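Local coordinates for alpha-1,6-mannanase (Bacteroides thetaiotaomicron, PDB 4V1S), which is assigned to glycoside hydrolase family 76 and probably cleaves alpha-1,6-linked mannose chains internally as an endo-alpha-1,6-mannanase, at residues A[106-110]-A[159-164]; A[228-232]-A[274-278]. One frame throughout, in Å; residues are numbered along the deposited sequence. Where two conformers were deposited one is given.

Contact 1 of 2, residues A[106-110]-A[159-164]; sequences LMNCF and TQNNSY
In the (alpha/alpha)6 barrel expected of a family 76 glycosidase, the helix holding residues 106-110 packs against residues 159-164, where a short turn at Gln-160 and Asn-161 links the end of helix 142-159 to the start of helix 162-177. The nearest CA pairs are Leu-106 with Thr-159 (9.6 Å) and Phe-110 with Tyr-164 (7.6 Å). Helix 142-159 ends at Thr-159, and Gln-160 leaves the helical range with positive phi (phi 63°, psi 26°). Thr-159 (chi1 p) forms an ST turn, its OG1 accepting from Asn-161 N at 3.2 Å while also bonded to Ala-155 O. Asn-161 is the N-cap of the next helix: with chi1 t, its short amide brings OD1 to Tyr-164 N (3.2 Å) and to Ser-163 OG (2.5 Å, very short), with a weak bond from Ser-163 N.

Tyr-164, chi1 m, sends its ring between the turn and the other helix. Leu-106, Met-107 and Phe-110 all take chi1 t to meet it. Phe-110 presents a ring face to Tyr-164 CE1, 3.4 Å from Phe-110 CG, the ring planes inclined at 56° and centroids 4.7 Å apart. Leu-106, branched and apolar, puts CD2 3.9 Å from Tyr-164 CE2. Flexible Met-107 curls by chi2 p and chi3 p into a Met-aromatic contact at the ring edge, SD 5.2 Å from the centroid, so that Met-107 CE lies 3.2 Å from Tyr-164 OH.

Contact 2 of 2, residues A[228-232]-A[274-278]; sequences AIRIN and WLKMY
Residues 228-232 and 274-278 are one turn each of helices 222-239 and 264-281, in consecutive hairpins of what family and topology indicate is an (alpha/alpha)6 barrel. Both segments are regular alpha helix. Their axes approach to 11.7 Å, and their N-to-C directions make 133° (signed crossing angle -133°), so they run roughly antiparallel but splayed. Ala-228 faces Met-277 (CA to CA 8.0 Å) and Asn-232 faces Trp-274 (8.7 Å). At this wide spacing the long Trp-274 and Met-277 span most of the gap, meeting the shorter Asn-232 and Ala-228.

Trp-274 opens the second segment. Its CB points sideways, but chi1 m and chi2 near -38° swing the indole toward the other helix, and NE1 donates to Asn-232 OD1 at 2.8 Å with an N-H...O angle of 158°. Asn-232, chi1 t, has its CB directed at the partner, placing the carbonyl oxygen near the indole plane. Leu-275 turns to helix 313-330, and Lys-276 forms a salt bridge with Glu-217. Met-277 comes next, its CB aimed at helix 222-239. With chi1 m, chi2 t and chi3 p, its slender, unbranched chain brings CE 3.7 Å from Ile-229 CA and 3.8 Å from Ala-228 O, and 3.8 Å from the side-chain atom Ile-229 CG1. The small methyl of Ala-228 suits this approach: its CB is 4.2 Å from Met-277 CE. Tyr-278 lies out of reach of 228-232, its OH hydrogen-bonded to Glu-284.

The contact thus pairs adaptable apolar filling with one directional bond, which gives the buried indole NH an acceptor and links the two helices at that end.

Contacts 1 and 2 lie on different helices, about 27 Å apart between centres and about 13 Å between nearest atoms, and follow each other along the chain. Each joins one helical hairpin to the next, and in each a methionine methyl makes close contacts, at the margin of contact 1 but buried in contact 2. Contact 1 is partly buried: it meets its neighbour at a hairpin turn, where capping bonds stay within the turn and the interface is mainly apolar and aromatic, with no hydrogen bond across. Contact 2 is buried and joins regular helix on both sides. It hides less area, 195 against 314 Å², yet carries a polar bond across, from an indole to a side-chain amide.

Contact 1 of 2, residues A[106-110]-A[159-164]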
loop_
_atom_site.group_PDB
_atom_site.type_symbol
_atom_site.label_atom_id
_atom_site.label_comp_id
_atom_site.label_asym_id
_atom_site.label_seq_id
_atom_site.Cartn_x
_atom_site.Cartn_y
_atom_site.Cartn_z
ATOM N N LEU A 106 15.268 -6.161 6.007
ATOM C CA LEU A 106 14.629 -6.160 4.684
ATOM C C LEU A 106 14.867 -7.498 3.970
ATOM O O LEU A 106 13.946 -8.073 3.400
ATOM C CB LEU A 106 15.111 -4.985 3.836
ATOM C CG LEU A 106 14.588 -4.930 2.399
ATOM C CD1 LEU A 106 13.059 -4.946 2.337
ATOM C CD2 LEU A 106 15.171 -3.707 1.719
ATOM N N MET A 107 16.105 -7.997 3.995
ATOM C CA MET A 107 16.402 -9.271 3.367
ATOM C C MET A 107 15.649 -10.417 4.040
ATOM O O MET A 107 15.113 -11.297 3.362
ATOM C CB MET A 107 17.890 -9.566 3.363
ATOM C CG MET A 107 18.211 -10.922 2.749
ATOM S SD MET A 107 17.663 -11.095 1.021
ATOM C CE MET A 107 18.822 -10.024 0.191
ATOM N N ASN A 108 15.597 -10.417 5.368
ATOM C CA ASN A 108 14.834 -11.447 6.068
ATOM C C ASN A 108 13.325 -11.422 5.729
ATOM O O ASN A 108 12.659 -12.451 5.595
ATOM C CB ASN A 108 15.060 -11.348 7.573
ATOM C CG ASN A 108 16.436 -11.818 7.972
ATOM O OD1 ASN A 108 17.054 -12.624 7.266
ATOM N ND2 ASN A 108 16.936 -11.320 9.096
ATOM N N CYS A 109 12.796 -10.217 5.543
ATOM C CA CYS A 109 11.398 -10.077 5.107
ATOM C C CYS A 109 11.225 -10.593 3.691
ATOM O O CYS A 109 10.304 -11.357 3.412
ATOM C CB CYS A 109 11.042 -8.604 5.243
ATOM S SG CYS A 109 9.430 -8.167 4.676
ATOM N N PHE A 110 12.157 -10.250 2.806
ATOM C CA PHE A 110 12.114 -10.760 1.418
ATOM C C PHE A 110 12.129 -12.274 1.353
ATOM O O PHE A 110 11.323 -12.912 0.639
ATOM C CB PHE A 110 13.260 -10.179 0.598
ATOM C CG PHE A 110 13.294 -10.682 -0.815
ATOM C CD1 PHE A 110 12.370 -10.237 -1.745
ATOM C CD2 PHE A 110 14.208 -11.648 -1.198
ATOM C CE1 PHE A 110 12.395 -10.700 -3.057
ATOM C CE2 PHE A 110 14.234 -12.127 -2.498
ATOM C CZ PHE A 110 13.335 -11.639 -3.434
ATOM N N THR A 159 18.371 -0.580 -2.448
ATOM C CA THR A 159 19.473 -1.517 -2.215
ATOM C C THR A 159 20.222 -1.966 -3.458
ATOM O O THR A 159 21.349 -2.490 -3.365
ATOM C CB THR A 159 18.981 -2.823 -1.554
ATOM O OG1 THR A 159 18.107 -3.524 -2.442
ATOM C CG2 THR A 159 18.297 -2.542 -0.230
ATOM N N GLN A 160 19.562 -1.848 -4.611
ATOM C CA GLN A 160 20.072 -2.341 -5.892
ATOM C C GLN A 160 20.265 -3.863 -5.919
ATOM O O GLN A 160 21.013 -4.381 -6.746
ATOM C CB GLN A 160 21.322 -1.572 -6.317
ATOM C CG GLN A 160 21.025 -0.076 -6.418
ATOM C CD GLN A 160 20.292 0.304 -7.709
ATOM O OE1 GLN A 160 20.873 0.272 -8.813
ATOM N NE2 GLN A 160 19.056 0.744 -7.573
ATOM N N ASN A 161 19.504 -4.569 -5.080
ATOM C CA ASN A 161 19.540 -6.022 -5.055
ATOM C C ASN A 161 18.700 -6.578 -6.189
ATOM O O ASN A 161 17.488 -6.316 -6.258
ATOM C CB ASN A 161 19.027 -6.518 -3.718
ATOM C CG ASN A 161 19.040 -8.023 -3.616
ATOM O OD1 ASN A 161 18.299 -8.712 -4.324
ATOM N ND2 ASN A 161 19.850 -8.544 -2.724
ATOM N N ASN A 162 19.342 -7.326 -7.081
ATOM C CA ASN A 162 18.658 -7.794 -8.295
ATOM C C ASN A 162 17.538 -8.798 -8.021
ATOM O O ASN A 162 16.547 -8.830 -8.770
ATOM C CB ASN A 162 19.669 -8.334 -9.324
ATOM C CG ASN A 162 20.387 -7.195 -10.109
ATOM O OD1 ASN A 162 19.979 -6.026 -10.054
ATOM N ND2 ASN A 162 21.430 -7.552 -10.874
ATOM N N SER A 163 17.662 -9.582 -6.949
ATOM C CA SER A 163 16.615 -10.552 -6.614
ATOM C C SER A 163 15.299 -9.839 -6.269
ATOM O O SER A 163 14.234 -10.338 -6.602
ATOM C CB SER A 163 17.063 -11.509 -5.506
ATOM O OG SER A 163 17.136 -10.870 -4.251
ATOM N N TYR A 164 15.379 -8.670 -5.631
ATOM C CA TYR A 164 14.170 -7.898 -5.321
ATOM C C TYR A 164 13.473 -7.442 -6.616
ATOM O O TYR A 164 12.252 -7.547 -6.747
ATOM C CB TYR A 164 14.485 -6.668 -4.452
ATOM C CG TYR A 164 15.128 -6.948 -3.097
ATOM C CD1 TYR A 164 15.184 -8.220 -2.532
ATOM C CD2 TYR A 164 15.697 -5.912 -2.390
ATOM C CE1 TYR A 164 15.781 -8.421 -1.274
ATOM C CE2 TYR A 164 16.277 -6.097 -1.159
ATOM C CZ TYR A 164 16.306 -7.348 -0.594
ATOM O OH TYR A 164 16.892 -7.512 0.630
#

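Contact 2 of 2, residues A[228-232]-A[274-278]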
loop_
_atom_site.group_PDB
_atom_site.type_symbol
_atom_site.label_atom_id
_atom_site.label_comp_id
_atom_site.label_asym_id
_atom_site.label_seq_id
_atom_site.Cartn_x
_atom_site.Cartn_y
_atom_site.Cartn_z
ATOM N N ALA A 228 -0.018 1.227 -17.968
ATOM C CA ALA A 228 -0.593 2.154 -17.010
ATOM C C ALA A 228 -1.660 3.034 -17.674
ATOM O O ALA A 228 -2.751 3.249 -17.124
ATOM C CB ALA A 228 0.481 3.012 -16.362
ATOM N N ILE A 229 -1.362 3.520 -18.870
ATOM C CA ILE A 229 -2.291 4.398 -19.605
ATOM C C ILE A 229 -3.563 3.657 -19.979
ATOM O O ILE A 229 -4.667 4.165 -19.800
ATOM C CB ILE A 229 -1.601 4.997 -20.851
ATOM C CG1 ILE A 229 -0.522 6.004 -20.412
ATOM C CG2 ILE A 229 -2.607 5.677 -21.769
ATOM C CD1 ILE A 229 0.412 6.444 -21.532
ATOM N N ARG A 230 -3.399 2.440 -20.491
ATOM C CA ARG A 230 -4.518 1.624 -20.895
ATOM C C ARG A 230 -5.436 1.301 -19.709
ATOM O O ARG A 230 -6.659 1.454 -19.792
ATOM C CB ARG A 230 -3.995 0.339 -21.558
ATOM C CG ARG A 230 -5.061 -0.614 -22.021
ATOM C CD ARG A 230 -4.458 -1.862 -22.663
ATOM N NE ARG A 230 -3.670 -2.640 -21.705
ATOM C CZ ARG A 230 -2.349 -2.815 -21.705
ATOM N NH1 ARG A 230 -1.564 -2.285 -22.641
ATOM N NH2 ARG A 230 -1.796 -3.559 -20.744
ATOM N N ILE A 231 -4.839 0.814 -18.617
ATOM C CA ILE A 231 -5.606 0.486 -17.430
ATOM C C ILE A 231 -6.250 1.750 -16.845
ATOM O O ILE A 231 -7.410 1.733 -16.437
ATOM C CB ILE A 231 -4.714 -0.216 -16.393
ATOM C CG1 ILE A 231 -4.269 -1.592 -16.935
ATOM C CG2 ILE A 231 -5.439 -0.338 -15.062
ATOM C CD1 ILE A 231 -3.065 -2.152 -16.205
ATOM N N ASN A 232 -5.512 2.851 -16.813
ATOM C CA ASN A 232 -6.077 4.110 -16.333
ATOM C C ASN A 232 -7.290 4.566 -17.134
ATOM O O ASN A 232 -8.315 4.933 -16.565
ATOM C CB ASN A 232 -5.064 5.226 -16.339
ATOM C CG ASN A 232 -5.625 6.489 -15.719
ATOM O OD1 ASN A 232 -6.110 6.465 -14.583
ATOM N ND2 ASN A 232 -5.607 7.585 -16.470
ATOM N N TRP A 274 -1.268 8.613 -10.769
ATOM C CA TRP A 274 -1.395 9.776 -11.620
ATOM C C TRP A 274 -0.220 10.725 -11.495
ATOM O O TRP A 274 0.210 11.322 -12.502
ATOM C CB TRP A 274 -2.695 10.516 -11.351
ATOM C CG TRP A 274 -3.945 9.795 -11.771
ATOM C CD1 TRP A 274 -4.131 9.024 -12.883
ATOM C CD2 TRP A 274 -5.212 9.817 -11.078
ATOM N NE1 TRP A 274 -5.426 8.569 -12.922
ATOM C CE2 TRP A 274 -6.112 9.036 -11.831
ATOM C CE3 TRP A 274 -5.663 10.410 -9.895
ATOM C CZ2 TRP A 274 -7.449 8.847 -11.450
ATOM C CZ3 TRP A 274 -6.970 10.211 -9.510
ATOM C CH2 TRP A 274 -7.858 9.434 -10.282
ATOM N N LEU A 275 0.331 10.873 -10.290
ATOM C CA LEU A 275 1.500 11.744 -10.121
ATOM C C LEU A 275 2.683 11.199 -10.893
ATOM O O LEU A 275 3.440 11.974 -11.484
ATOM C CB LEU A 275 1.821 11.969 -8.631
ATOM C CG LEU A 275 0.753 12.785 -7.874
ATOM C CD1 LEU A 275 1.100 12.804 -6.409
ATOM C CD2 LEU A 275 0.620 14.209 -8.411
ATOM N N LYS A 276 2.877 9.880 -10.906
ATOM C CA LYS A 276 3.966 9.302 -11.708
ATOM C C LYS A 276 3.695 9.438 -13.199
ATOM O O LYS A 276 4.618 9.677 -13.979
ATOM C CB LYS A 276 4.248 7.847 -11.350
ATOM C CG LYS A 276 4.729 7.695 -9.917
ATOM C CD LYS A 276 5.457 6.391 -9.665
ATOM C CE LYS A 276 6.919 6.477 -10.099
ATOM N NZ LYS A 276 7.688 7.382 -9.191
ATOM N N MET A 277 2.427 9.301 -13.595
ATOM C CA MET A 277 2.072 9.442 -15.009
ATOM C C MET A 277 2.299 10.867 -15.467
ATOM O O MET A 277 2.754 11.087 -16.587
ATOM C CB MET A 277 0.641 9.001 -15.263
ATOM C CG MET A 277 0.454 7.512 -14.972
ATOM S SD MET A 277 -1.220 6.912 -15.028
ATOM C CE MET A 277 -1.396 6.734 -16.817
ATOM N N TYR A 278 2.034 11.823 -14.584
ATOM C CA TYR A 278 2.352 13.213 -14.861
ATOM C C TYR A 278 3.839 13.422 -15.105
ATOM O O TYR A 278 4.230 14.056 -16.090
ATOM C CB TYR A 278 1.892 14.097 -13.707
ATOM C CG TYR A 278 2.335 15.532 -13.845
ATOM C CD1 TYR A 278 1.970 16.288 -14.955
ATOM C CD2 TYR A 278 3.108 16.135 -12.859
ATOM C CE1 TYR A 278 2.376 17.604 -15.085
ATOM C CE2 TYR A 278 3.500 17.451 -12.975
ATOM C CZ TYR A 278 3.140 18.177 -14.094
ATOM O OH TYR A 278 3.529 19.488 -14.198
#